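Local structure of peridinin-chlorophyll A protein (2C9E) at residues A[209-212]-A[217-220]; A[74-79]-A[84-89]; A[204-209]-A[288-293]. The protein binds peridinin and chlorophyll a and probably serves as a water-soluble antenna that captures solar energy in the blue-green range. All blocks are in the same frame, centred on the assembly; numbering follows the deposited sequence.

Contact 1. Residues A[209-212]-A[217-220]; sequences TASA and MMAD. With PID (peridinin), chain D.
Ala-210 and Ser-211 meet Met-218 in a small, buried, largely apolar contact at the tight corner between consecutive helices 201-213 and 215-231 of the all-helical fold, where one end of a peridinin is lodged. Met-218 does nearly all the bridging. Its CB points at the other helix, and CG, anti to the backbone N (chi1 174°), runs past the serine; the chain then bends at both following torsions, so that the methyl CE folds round to rest 3.7 Å from Ala-210 CB. CG lies 3.8 Å from Ser-211 OG, an approach of a carbon to a hydroxyl that is van der Waals in kind. The serine hydroxyl finds its polar partner outside the corner, at Gly-24 O, while its CB faces the hydroxyl oxygen of peridinin, 3.6 Å from O5. The methionine thus touches Ala-210 and Ser-211 of the other helix as well as the cyclohexane end of the carotenoid. Peridinin methyl CM7 sits against Met-218 CG at 3.7 Å, and the sulfur passes the ester of the pigment, 4.1 Å from its carbonyl carbon C30. Ser-211 and Met-218 are two members of the 15-residue pocket of this peridinin, and the thioether chain ends beside the acetate, with Met-218 CE 3.6 Å from peridinin O7.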
# COMPACT_ATOMS: atom_id res chain seq x y z
N THR A 209 -6.56 4.19 -14.64
CA THR A 209 -6.31 3.66 -15.97
C THR A 209 -4.98 3.00 -16.26
O THR A 209 -4.85 2.37 -17.30
CB THR A 209 -6.41 4.80 -17.00
OG1 THR A 209 -5.35 5.73 -16.72
CG2 THR A 209 -7.77 5.59 -16.90
N ALA A 210 -3.98 3.15 -15.40
CA ALA A 210 -2.66 2.62 -15.70
C ALA A 210 -2.59 1.14 -15.98
O ALA A 210 -2.10 0.71 -17.02
CB ALA A 210 -1.69 2.98 -14.58
N SER A 211 -3.06 0.35 -15.05
CA SER A 211 -3.00 -1.09 -15.23
C SER A 211 -3.68 -1.59 -16.49
O SER A 211 -3.12 -2.40 -17.23
CB SER A 211 -3.62 -1.79 -14.02
OG SER A 211 -3.57 -3.20 -14.13
N ALA A 212 -4.89 -1.12 -16.74
CA ALA A 212 -5.62 -1.61 -17.91
C ALA A 212 -4.78 -1.53 -19.19
O ALA A 212 -4.91 -2.38 -20.05
CB ALA A 212 -6.90 -0.85 -18.07
N MET A 217 2.87 -5.59 -17.13
CA MET A 217 3.97 -4.77 -16.66
C MET A 217 3.63 -4.23 -15.25
O MET A 217 4.53 -4.06 -14.37
CB MET A 217 4.27 -3.61 -17.63
CG MET A 217 5.50 -2.86 -17.17
SD MET A 217 6.07 -1.64 -18.25
CE MET A 217 6.73 -2.77 -19.49
N MET A 218 2.35 -3.95 -15.03
CA MET A 218 1.92 -3.44 -13.71
C MET A 218 2.10 -4.52 -12.60
O MET A 218 2.62 -4.25 -11.48
CB MET A 218 0.46 -2.97 -13.80
CG MET A 218 -0.19 -2.53 -12.48
SD MET A 218 0.57 -1.12 -11.67
CE MET A 218 0.04 0.29 -12.63
N ALA A 219 1.66 -5.76 -12.91
CA ALA A 219 1.83 -6.86 -11.93
C ALA A 219 3.34 -7.03 -11.64
O ALA A 219 3.77 -7.29 -10.50
CB ALA A 219 1.24 -8.21 -12.47
N ASP A 220 4.14 -6.87 -12.68
CA ASP A 220 5.58 -7.02 -12.51
C ASP A 220 6.13 -5.91 -11.66
O ASP A 220 7.04 -6.10 -10.85
CB ASP A 220 6.31 -7.02 -13.85
CG ASP A 220 7.79 -7.33 -13.67
OD1 ASP A 220 8.07 -8.46 -13.24
OD2 ASP A 220 8.67 -6.45 -13.88
C1 PID D . -23.14 -8.25 -0.80
C2 PID D . -24.61 -8.40 -0.41
C3 PID D . -24.72 -9.47 0.68
C4 PID D . -24.22 -10.80 0.10
C5 PID D . -22.72 -10.80 -0.19
C6 PID D . -22.21 -9.47 -0.76
C7 PID D . -21.11 -9.57 -1.62
C8 PID D . -19.81 -9.13 -1.36
C9 PID D . -18.73 -9.25 -2.24
C10 PID D . -18.73 -9.82 -3.51
C11 PID D . -17.50 -8.81 -2.00
C12 PID D . -16.74 -9.03 -3.07
C13 PID D . -15.46 -8.49 -3.24
C14 PID D . -14.60 -8.60 -4.34
C15 PID D . -13.38 -7.92 -4.32
C16 PID D . -12.47 -7.84 -5.38
C17 PID D . -11.33 -7.05 -5.25
C18 PID D . -10.42 -6.81 -6.29
C19 PID D . -9.33 -5.96 -6.15
C20 PID D . -8.50 -5.65 -7.23
C21 PID D . -7.41 -4.78 -7.22
C22 PID D . -6.73 -4.51 -8.41
C23 PID D . -5.72 -3.69 -8.59
C24 PID D . -4.76 -2.83 -8.84
C25 PID D . -3.27 -3.20 -8.79
C26 PID D . -2.38 -2.03 -8.33
C27 PID D . -2.68 -0.72 -9.06
C28 PID D . -4.14 -0.35 -8.78
C29 PID D . -5.13 -1.41 -9.30
C30 PID D . -1.51 1.38 -9.17
C31 PID D . -0.36 2.27 -8.71
CM1 PID D . -22.87 -7.11 -1.79
CM2 PID D . -22.46 -11.96 -1.17
CM3 PID D . -21.97 -11.11 1.11
CM4 PID D . -15.01 -9.42 -5.57
CM5 PID D . -6.92 -4.16 -5.91
CM6 PID D . -3.01 -4.37 -7.83
CM7 PID D . -2.85 -3.62 -10.20
CM8 PID D . -6.53 -1.01 -8.82
O1 PID D . -22.17 -8.43 0.23
O2 PID D . -26.10 -9.62 1.04
O3 PID D . -19.65 -10.44 -4.05
O4 PID D . -17.47 -9.67 -4.03
O5 PID D . -5.10 -1.39 -10.73
O6 PID D . -1.75 0.22 -8.49
O7 PID D . -2.15 1.68 -10.18

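Contact 2. Residues A[74-79]-A[84-89]; sequences LDSAKK and MASKED. Unlike the reference sequence in segment 74-79: Lys-79 (reference Thr). With MG (magnesium ion), chain L; PID (peridinin), chain F.
Ser-76 reaches across a helix-loop-helix connection, from the last turn of helix 60-77 to the capped start of helix 87-102. Its CB points at the facing segment and lies 3.4 Å from Asp-89 OD2. With chi1 at 62° the next atom, OG, sits between the backbone N and the carbonyl carbon, from where it meets three polar groups. Asp-89 OD2 lies 2.7 Å from Ser-76 OG, which also has Ala-73 O of the preceding turn as a hydrogen-bonding partner. As acceptor, Ser-76 OG takes a long bond of 3.3 Å from Ser-86 N, bent to 146°. Ser-86 is itself the N-cap, its OG receiving Asp-89 N at 2.9 Å. Without the Ser-76 hydroxyl, as with an alanine here, Ser-86 N and the Asp-89 carboxylate would probably be left without their mate on helix 60-77. Beside the serine, Ala-77 CB packs on Ala-85, and both methyls border a peridinin. On the same helical turn, Asp-75 OD1 binds a magnesium ion together with Asp-223 OD2 and Ser-71 O. On the pigment side, Ala-85 N donates to the peridinin hydroxyl O5 at 2.9 Å.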
# COMPACT_ATOMS: atom_id res chain seq x y z
N LEU A 74 2.58 -13.71 -7.40
CA LEU A 74 2.71 -12.86 -8.59
C LEU A 74 3.58 -13.58 -9.64
O LEU A 74 3.32 -13.53 -10.85
CB LEU A 74 3.30 -11.49 -8.22
CG LEU A 74 2.31 -10.55 -7.50
CD1 LEU A 74 3.04 -9.34 -6.95
CD2 LEU A 74 1.21 -10.09 -8.54
N ASP A 75 4.62 -14.27 -9.18
CA ASP A 75 5.47 -15.05 -10.08
C ASP A 75 4.63 -15.92 -11.04
O ASP A 75 4.98 -16.04 -12.21
CB ASP A 75 6.43 -15.95 -9.27
CG ASP A 75 7.55 -15.15 -8.57
OD1 ASP A 75 7.86 -13.99 -8.96
OD2 ASP A 75 8.15 -15.70 -7.62
N SER A 76 3.53 -16.51 -10.57
CA SER A 76 2.69 -17.33 -11.46
C SER A 76 1.60 -16.52 -12.18
O SER A 76 1.21 -16.82 -13.32
CB SER A 76 2.04 -18.51 -10.70
OG SER A 76 1.16 -18.11 -9.63
N ALA A 77 1.13 -15.46 -11.53
CA ALA A 77 0.07 -14.66 -12.11
C ALA A 77 0.52 -13.83 -13.27
O ALA A 77 -0.16 -13.75 -14.29
CB ALA A 77 -0.52 -13.74 -11.03
N LYS A 78 1.69 -13.22 -13.13
CA LYS A 78 2.14 -12.30 -14.15
C LYS A 78 2.57 -12.89 -15.46
O LYS A 78 3.03 -12.16 -16.33
CB LYS A 78 3.23 -11.34 -13.61
CG LYS A 78 4.58 -11.95 -13.22
CD LYS A 78 5.51 -10.85 -12.70
CE LYS A 78 6.81 -11.42 -12.20
NZ LYS A 78 7.70 -10.35 -11.64
N LYS A 79 2.36 -14.20 -15.62
CA LYS A 79 2.70 -14.88 -16.85
C LYS A 79 1.45 -15.04 -17.76
O LYS A 79 1.59 -15.19 -18.97
CB LYS A 79 3.22 -16.27 -16.56
CG LYS A 79 2.09 -17.31 -16.67
CD LYS A 79 2.12 -18.27 -15.55
CE LYS A 79 0.81 -19.01 -15.45
NZ LYS A 79 0.94 -19.96 -14.30
N MET A 84 -3.82 -14.32 -13.15
CA MET A 84 -4.42 -15.25 -12.22
C MET A 84 -3.40 -16.21 -11.61
O MET A 84 -2.75 -16.99 -12.31
CB MET A 84 -5.53 -15.99 -12.99
CG MET A 84 -6.54 -16.77 -12.16
SD MET A 84 -7.35 -15.75 -10.92
CE MET A 84 -7.10 -16.83 -9.49
N ALA A 85 -3.25 -16.14 -10.29
CA ALA A 85 -2.29 -17.02 -9.61
C ALA A 85 -2.73 -18.46 -9.67
O ALA A 85 -3.87 -18.74 -10.02
CB ALA A 85 -2.13 -16.62 -8.12
N SER A 86 -1.84 -19.36 -9.26
CA SER A 86 -2.10 -20.80 -9.22
C SER A 86 -3.01 -21.10 -8.01
O SER A 86 -3.06 -20.30 -7.07
CB SER A 86 -0.74 -21.57 -9.17
OG SER A 86 -0.06 -21.60 -7.92
N LYS A 87 -3.76 -22.21 -8.04
CA LYS A 87 -4.62 -22.52 -6.90
C LYS A 87 -3.72 -22.67 -5.66
O LYS A 87 -4.08 -22.35 -4.52
CB LYS A 87 -5.39 -23.84 -7.11
CG LYS A 87 -6.52 -23.83 -8.15
CD LYS A 87 -7.31 -25.17 -8.22
CE LYS A 87 -8.51 -25.08 -9.18
NZ LYS A 87 -9.31 -26.35 -9.21
N GLU A 88 -2.52 -23.20 -5.90
CA GLU A 88 -1.54 -23.39 -4.86
C GLU A 88 -1.08 -22.06 -4.28
O GLU A 88 -1.16 -21.86 -3.08
CB GLU A 88 -0.35 -24.16 -5.43
CG GLU A 88 0.77 -24.33 -4.45
CD GLU A 88 1.96 -25.07 -5.03
OE1 GLU A 88 1.84 -26.28 -5.38
OE2 GLU A 88 3.03 -24.43 -5.14
N ASP A 89 -0.61 -21.15 -5.12
CA ASP A 89 -0.12 -19.85 -4.64
C ASP A 89 -1.25 -19.03 -4.01
O ASP A 89 -1.02 -18.33 -3.00
CB ASP A 89 0.53 -19.02 -5.77
CG ASP A 89 1.81 -19.66 -6.34
OD1 ASP A 89 2.32 -20.62 -5.72
OD2 ASP A 89 2.30 -19.21 -7.39
MG MG L . 7.80 -12.45 -6.98
C1 PID F . -13.14 -9.91 12.36
C2 PID F . -13.70 -9.78 13.78
C3 PID F . -12.61 -9.30 14.73
C4 PID F . -11.48 -10.34 14.73
C5 PID F . -10.75 -10.44 13.39
C6 PID F . -11.68 -10.30 12.16
C7 PID F . -11.21 -10.93 11.00
C8 PID F . -11.08 -10.34 9.73
C9 PID F . -10.58 -10.98 8.60
C10 PID F . -10.11 -12.29 8.49
C11 PID F . -10.37 -10.42 7.41
C12 PID F . -9.79 -11.30 6.58
C13 PID F . -9.41 -11.04 5.26
C14 PID F . -8.80 -11.92 4.37
C15 PID F . -8.49 -11.48 3.08
C16 PID F . -7.86 -12.23 2.09
C17 PID F . -7.57 -11.70 0.83
C18 PID F . -6.91 -12.43 -0.15
C19 PID F . -6.59 -11.94 -1.41
C20 PID F . -5.88 -12.74 -2.31
C21 PID F . -5.45 -12.37 -3.58
C22 PID F . -4.72 -13.27 -4.35
C23 PID F . -4.26 -12.97 -5.54
C24 PID F . -3.75 -12.61 -6.69
C25 PID F . -2.37 -11.93 -6.80
C26 PID F . -2.56 -10.58 -7.50
C27 PID F . -3.33 -10.70 -8.82
C28 PID F . -4.67 -11.41 -8.65
C29 PID F . -4.52 -12.79 -8.00
C30 PID F . -2.67 -8.70 -9.93
C31 PID F . -2.98 -7.32 -10.51
CM1 PID F . -14.19 -10.30 11.31
CM2 PID F . -10.03 -11.79 13.39
CM3 PID F . -9.70 -9.34 13.38
CM4 PID F . -8.46 -13.35 4.80
CM5 PID F . -5.72 -10.97 -4.13
CM6 PID F . -1.77 -11.65 -5.42
CM7 PID F . -1.40 -12.83 -7.57
CM8 PID F . -5.90 -13.40 -7.73
O1 PID F . -12.15 -8.96 11.95
O2 PID F . -13.12 -9.18 16.06
O3 PID F . -10.11 -13.13 9.38
O4 PID F . -9.62 -12.49 7.23
O5 PID F . -3.73 -13.64 -8.84
O6 PID F . -3.64 -9.36 -9.25
O7 PID F . -1.58 -9.22 -10.15

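Contact 3. Residues A[204-209]-A[288-293]; sequences SKYIET and TAFPGN. With CLA (chlorophyll a), chain C.
The pocket for the phytyl tail of a chlorophyll a is where Tyr-206, on helix 201-213, meets the loop 288-293 that leads into helix 293-302. The tyrosine carries the contact with the end of its ring. Its CG stands anti to the backbone N (chi1 -176°), which sends the ring away from its own helix until OH donates to Pro-291 O at 2.6 Å. The acceptor lies at the ring edge, near the ring plane, and the hydroxyl in turn lies in the plane of the proline carbonyl, with a C=O...O angle of 156°; a buried phenol is thereby satisfied by backbone rather than by another side chain. The same OH touches Phe-290 CB, 3.4 Å away, and the two aromatic side chains cross at about a right angle. A type II beta turn from Phe-290 to Asn-293 presents the carbonyl: Pro-291 and Gly-292 are its central residues, the glycine has positive phi, and it also occupies the N-cap position of helix 293-302. Gly-292 O lies 4.0 Å from Tyr-206 CE1. The phytyl chain comes up to both aromatic side chains. Phytyl methyl C4 lies 3.6 Å from Tyr-206 OH and 3.5 Å from Phe-290 CB, while C5 rides over one face of the phenylalanine ring, 3.5 Å above its plane and over its centre, a CH-pi type of packing. Asn-293 comes to the same methyl, its OD1 3.7 Å from C4, and is held by Gln-297 and by Leu-287 O. At the other end of the pigment, in the macrocycle, the magnesium is bound by a water. A lipid, digalactosyl diacyl glycerol, also touches this site.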
# COMPACT_ATOMS: atom_id res chain seq x y z
N SER A 204 -4.84 10.16 -9.43
CA SER A 204 -6.09 9.44 -9.53
C SER A 204 -6.24 8.87 -10.92
O SER A 204 -6.61 7.70 -11.09
CB SER A 204 -7.30 10.35 -9.24
OG SER A 204 -7.34 10.61 -7.86
N LYS A 205 -5.95 9.70 -11.92
CA LYS A 205 -6.12 9.18 -13.26
C LYS A 205 -5.19 7.98 -13.49
O LYS A 205 -5.63 7.00 -14.10
CB LYS A 205 -5.94 10.28 -14.31
CG LYS A 205 -6.17 9.81 -15.77
CD LYS A 205 -7.36 8.82 -15.99
CE LYS A 205 -8.74 9.47 -16.33
NZ LYS A 205 -9.53 10.12 -15.19
N TYR A 206 -3.95 8.04 -12.97
CA TYR A 206 -2.99 6.94 -13.12
C TYR A 206 -3.55 5.65 -12.49
O TYR A 206 -3.59 4.58 -13.12
CB TYR A 206 -1.66 7.31 -12.45
CG TYR A 206 -0.59 6.28 -12.65
CD1 TYR A 206 0.08 6.17 -13.86
CD2 TYR A 206 -0.31 5.32 -11.65
CE1 TYR A 206 0.98 5.13 -14.11
CE2 TYR A 206 0.62 4.27 -11.88
CZ TYR A 206 1.25 4.19 -13.11
OH TYR A 206 2.17 3.18 -13.34
N ILE A 207 -4.02 5.76 -11.24
CA ILE A 207 -4.58 4.62 -10.55
C ILE A 207 -5.79 4.03 -11.31
O ILE A 207 -5.94 2.81 -11.42
CB ILE A 207 -5.01 5.03 -9.13
CG1 ILE A 207 -3.75 5.35 -8.29
CG2 ILE A 207 -5.93 3.98 -8.52
CD1 ILE A 207 -4.07 5.95 -6.91
N GLU A 208 -6.64 4.90 -11.83
CA GLU A 208 -7.82 4.45 -12.57
C GLU A 208 -7.56 3.71 -13.90
O GLU A 208 -8.23 2.71 -14.26
CB GLU A 208 -8.69 5.66 -12.90
CG GLU A 208 -10.02 5.29 -13.46
CD GLU A 208 -10.76 6.44 -14.14
OE1 GLU A 208 -10.63 7.62 -13.71
OE2 GLU A 208 -11.49 6.14 -15.09
N THR A 209 -6.56 4.19 -14.64
CA THR A 209 -6.31 3.66 -15.97
C THR A 209 -4.98 3.00 -16.26
O THR A 209 -4.85 2.37 -17.30
CB THR A 209 -6.41 4.80 -17.00
OG1 THR A 209 -5.35 5.73 -16.72
CG2 THR A 209 -7.77 5.59 -16.90
N THR A 288 11.83 2.41 -13.37
CA THR A 288 11.31 2.06 -14.70
C THR A 288 10.48 0.79 -14.71
O THR A 288 10.28 0.21 -15.76
CB THR A 288 12.43 1.87 -15.73
OG1 THR A 288 13.26 0.81 -15.30
CG2 THR A 288 13.29 3.14 -15.87
N ALA A 289 9.94 0.41 -13.55
CA ALA A 289 9.17 -0.82 -13.43
C ALA A 289 7.71 -0.73 -13.73
O ALA A 289 7.13 -1.71 -14.16
CB ALA A 289 9.37 -1.43 -12.02
N PHE A 290 7.08 0.42 -13.51
CA PHE A 290 5.64 0.55 -13.75
C PHE A 290 5.28 1.11 -15.13
O PHE A 290 6.01 1.91 -15.70
CB PHE A 290 5.01 1.43 -12.65
CG PHE A 290 4.98 0.76 -11.33
CD1 PHE A 290 6.12 0.72 -10.52
CD2 PHE A 290 3.86 0.05 -10.95
CE1 PHE A 290 6.13 -0.03 -9.35
CE2 PHE A 290 3.86 -0.70 -9.78
CZ PHE A 290 5.00 -0.75 -8.97
N PRO A 291 4.15 0.69 -15.68
CA PRO A 291 3.81 1.25 -17.00
C PRO A 291 3.39 2.72 -16.89
O PRO A 291 2.81 3.12 -15.90
CB PRO A 291 2.69 0.33 -17.49
CG PRO A 291 2.01 -0.06 -16.20
CD PRO A 291 3.15 -0.30 -15.23
N GLY A 292 3.74 3.51 -17.90
CA GLY A 292 3.42 4.93 -17.93
C GLY A 292 3.99 5.83 -16.83
O GLY A 292 3.49 6.90 -16.61
N ASN A 293 5.05 5.44 -16.14
CA ASN A 293 5.55 6.30 -15.09
C ASN A 293 6.21 7.58 -15.56
O ASN A 293 6.06 8.60 -14.93
CB ASN A 293 6.51 5.56 -14.17
CG ASN A 293 6.91 6.39 -12.97
OD1 ASN A 293 6.04 6.96 -12.28
ND2 ASN A 293 8.23 6.45 -12.68
MG CLA C . 4.90 7.73 0.02
CHA CLA C . 7.07 7.89 -2.75
CHB CLA C . 2.73 9.88 -1.61
CHC CLA C . 2.36 6.88 2.23
CHD CLA C . 6.74 4.96 1.09
NA CLA C . 4.98 8.87 -1.85
C1A CLA C . 5.97 8.78 -2.83
C2A CLA C . 5.60 9.64 -4.02
C3A CLA C . 4.38 10.41 -3.55
C4A CLA C . 3.95 9.70 -2.27
CMA CLA C . 4.79 11.85 -3.20
CAA CLA C . 5.26 8.78 -5.24
CBA CLA C . 5.11 9.60 -6.52
CGA CLA C . 4.56 8.78 -7.68
O1A CLA C . 4.35 9.35 -8.75
O2A CLA C . 4.27 7.34 -7.56
NB CLA C . 2.95 8.37 0.33
C1B CLA C . 2.28 9.30 -0.44
C2B CLA C . 1.05 9.64 0.21
C3B CLA C . 0.91 8.83 1.31
C4B CLA C . 2.10 7.96 1.34
CMB CLA C . 0.06 10.80 -0.21
CAB CLA C . -0.31 9.07 2.07
CBB CLA C . -0.57 8.37 3.18
NC CLA C . 4.61 6.18 1.41
C1C CLA C . 3.52 6.05 2.26
C2C CLA C . 3.81 5.00 3.22
C3C CLA C . 5.02 4.47 2.90
C4C CLA C . 5.52 5.20 1.75
CMC CLA C . 2.93 4.53 4.39
CAC CLA C . 5.74 3.35 3.60
CBC CLA C . 6.67 3.89 4.76
ND CLA C . 6.50 6.65 -0.64
C1D CLA C . 7.22 5.66 -0.03
C2D CLA C . 8.53 5.56 -0.61
C3D CLA C . 8.52 6.39 -1.66
C4D CLA C . 7.26 7.05 -1.68
CMD CLA C . 9.68 4.60 -0.13
CAD CLA C . 9.24 6.83 -2.83
OBD CLA C . 10.44 6.75 -3.13
CBD CLA C . 8.27 7.62 -3.69
CGD CLA C . 8.97 8.91 -4.07
O1D CLA C . 8.82 9.92 -3.38
O2D CLA C . 9.80 8.92 -5.14
CED CLA C . 10.55 9.99 -5.38
C1 CLA C . 3.75 6.68 -8.74
C2 CLA C . 3.55 5.34 -8.40
C3 CLA C . 3.78 4.17 -9.11
C4 CLA C . 4.34 4.14 -10.58
C5 CLA C . 3.49 2.74 -8.49
C6 CLA C . 2.85 2.75 -7.07
C7 CLA C . 2.79 1.33 -6.43
C8 CLA C . 2.23 1.27 -4.98
C9 CLA C . 2.57 -0.10 -4.34
C10 CLA C . 0.69 1.45 -5.05
C11 CLA C . -0.09 1.07 -3.76
C12 CLA C . -1.55 1.54 -3.83
C13 CLA C . -2.36 1.08 -5.05
C14 CLA C . -3.58 1.92 -5.34
C15 CLA C . -2.76 -0.39 -4.87
C16 CLA C . -3.73 -0.71 -3.74
C17 CLA C . -3.71 -2.19 -3.49
C18 CLA C . -4.75 -2.70 -2.50
C19 CLA C . -4.61 -4.19 -2.35
C20 CLA C . -6.15 -2.38 -2.99
O HOH W 1 5.68 9.12 1.43

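Overall arrangement
Contacts 1 and 3 share helix 201-213 and lie about 7 Å apart between centres; Met-218 of contact 1 packs its sulfur on Phe-290 and its methyl on Tyr-206 of contact 3, so the two adjoin, each beside a pigment. Contact 2 lies in the N-terminal part of the chain, its centre about 16 Å from that of contact 1, yet a salt bridge between Asp-220 and Lys-78 and packing of Ala-219 on Lys-78 tie the two. Contacts 2 and 3 do not touch. All three are mainly buried, but contact 2 lies farthest from the chain's centre, beside exposed charged residues. Its chemistry is the most polar of the three; contact 1 is apolar, and contact 3 joins one phenol-carbonyl bond to packing round the phytyl tail.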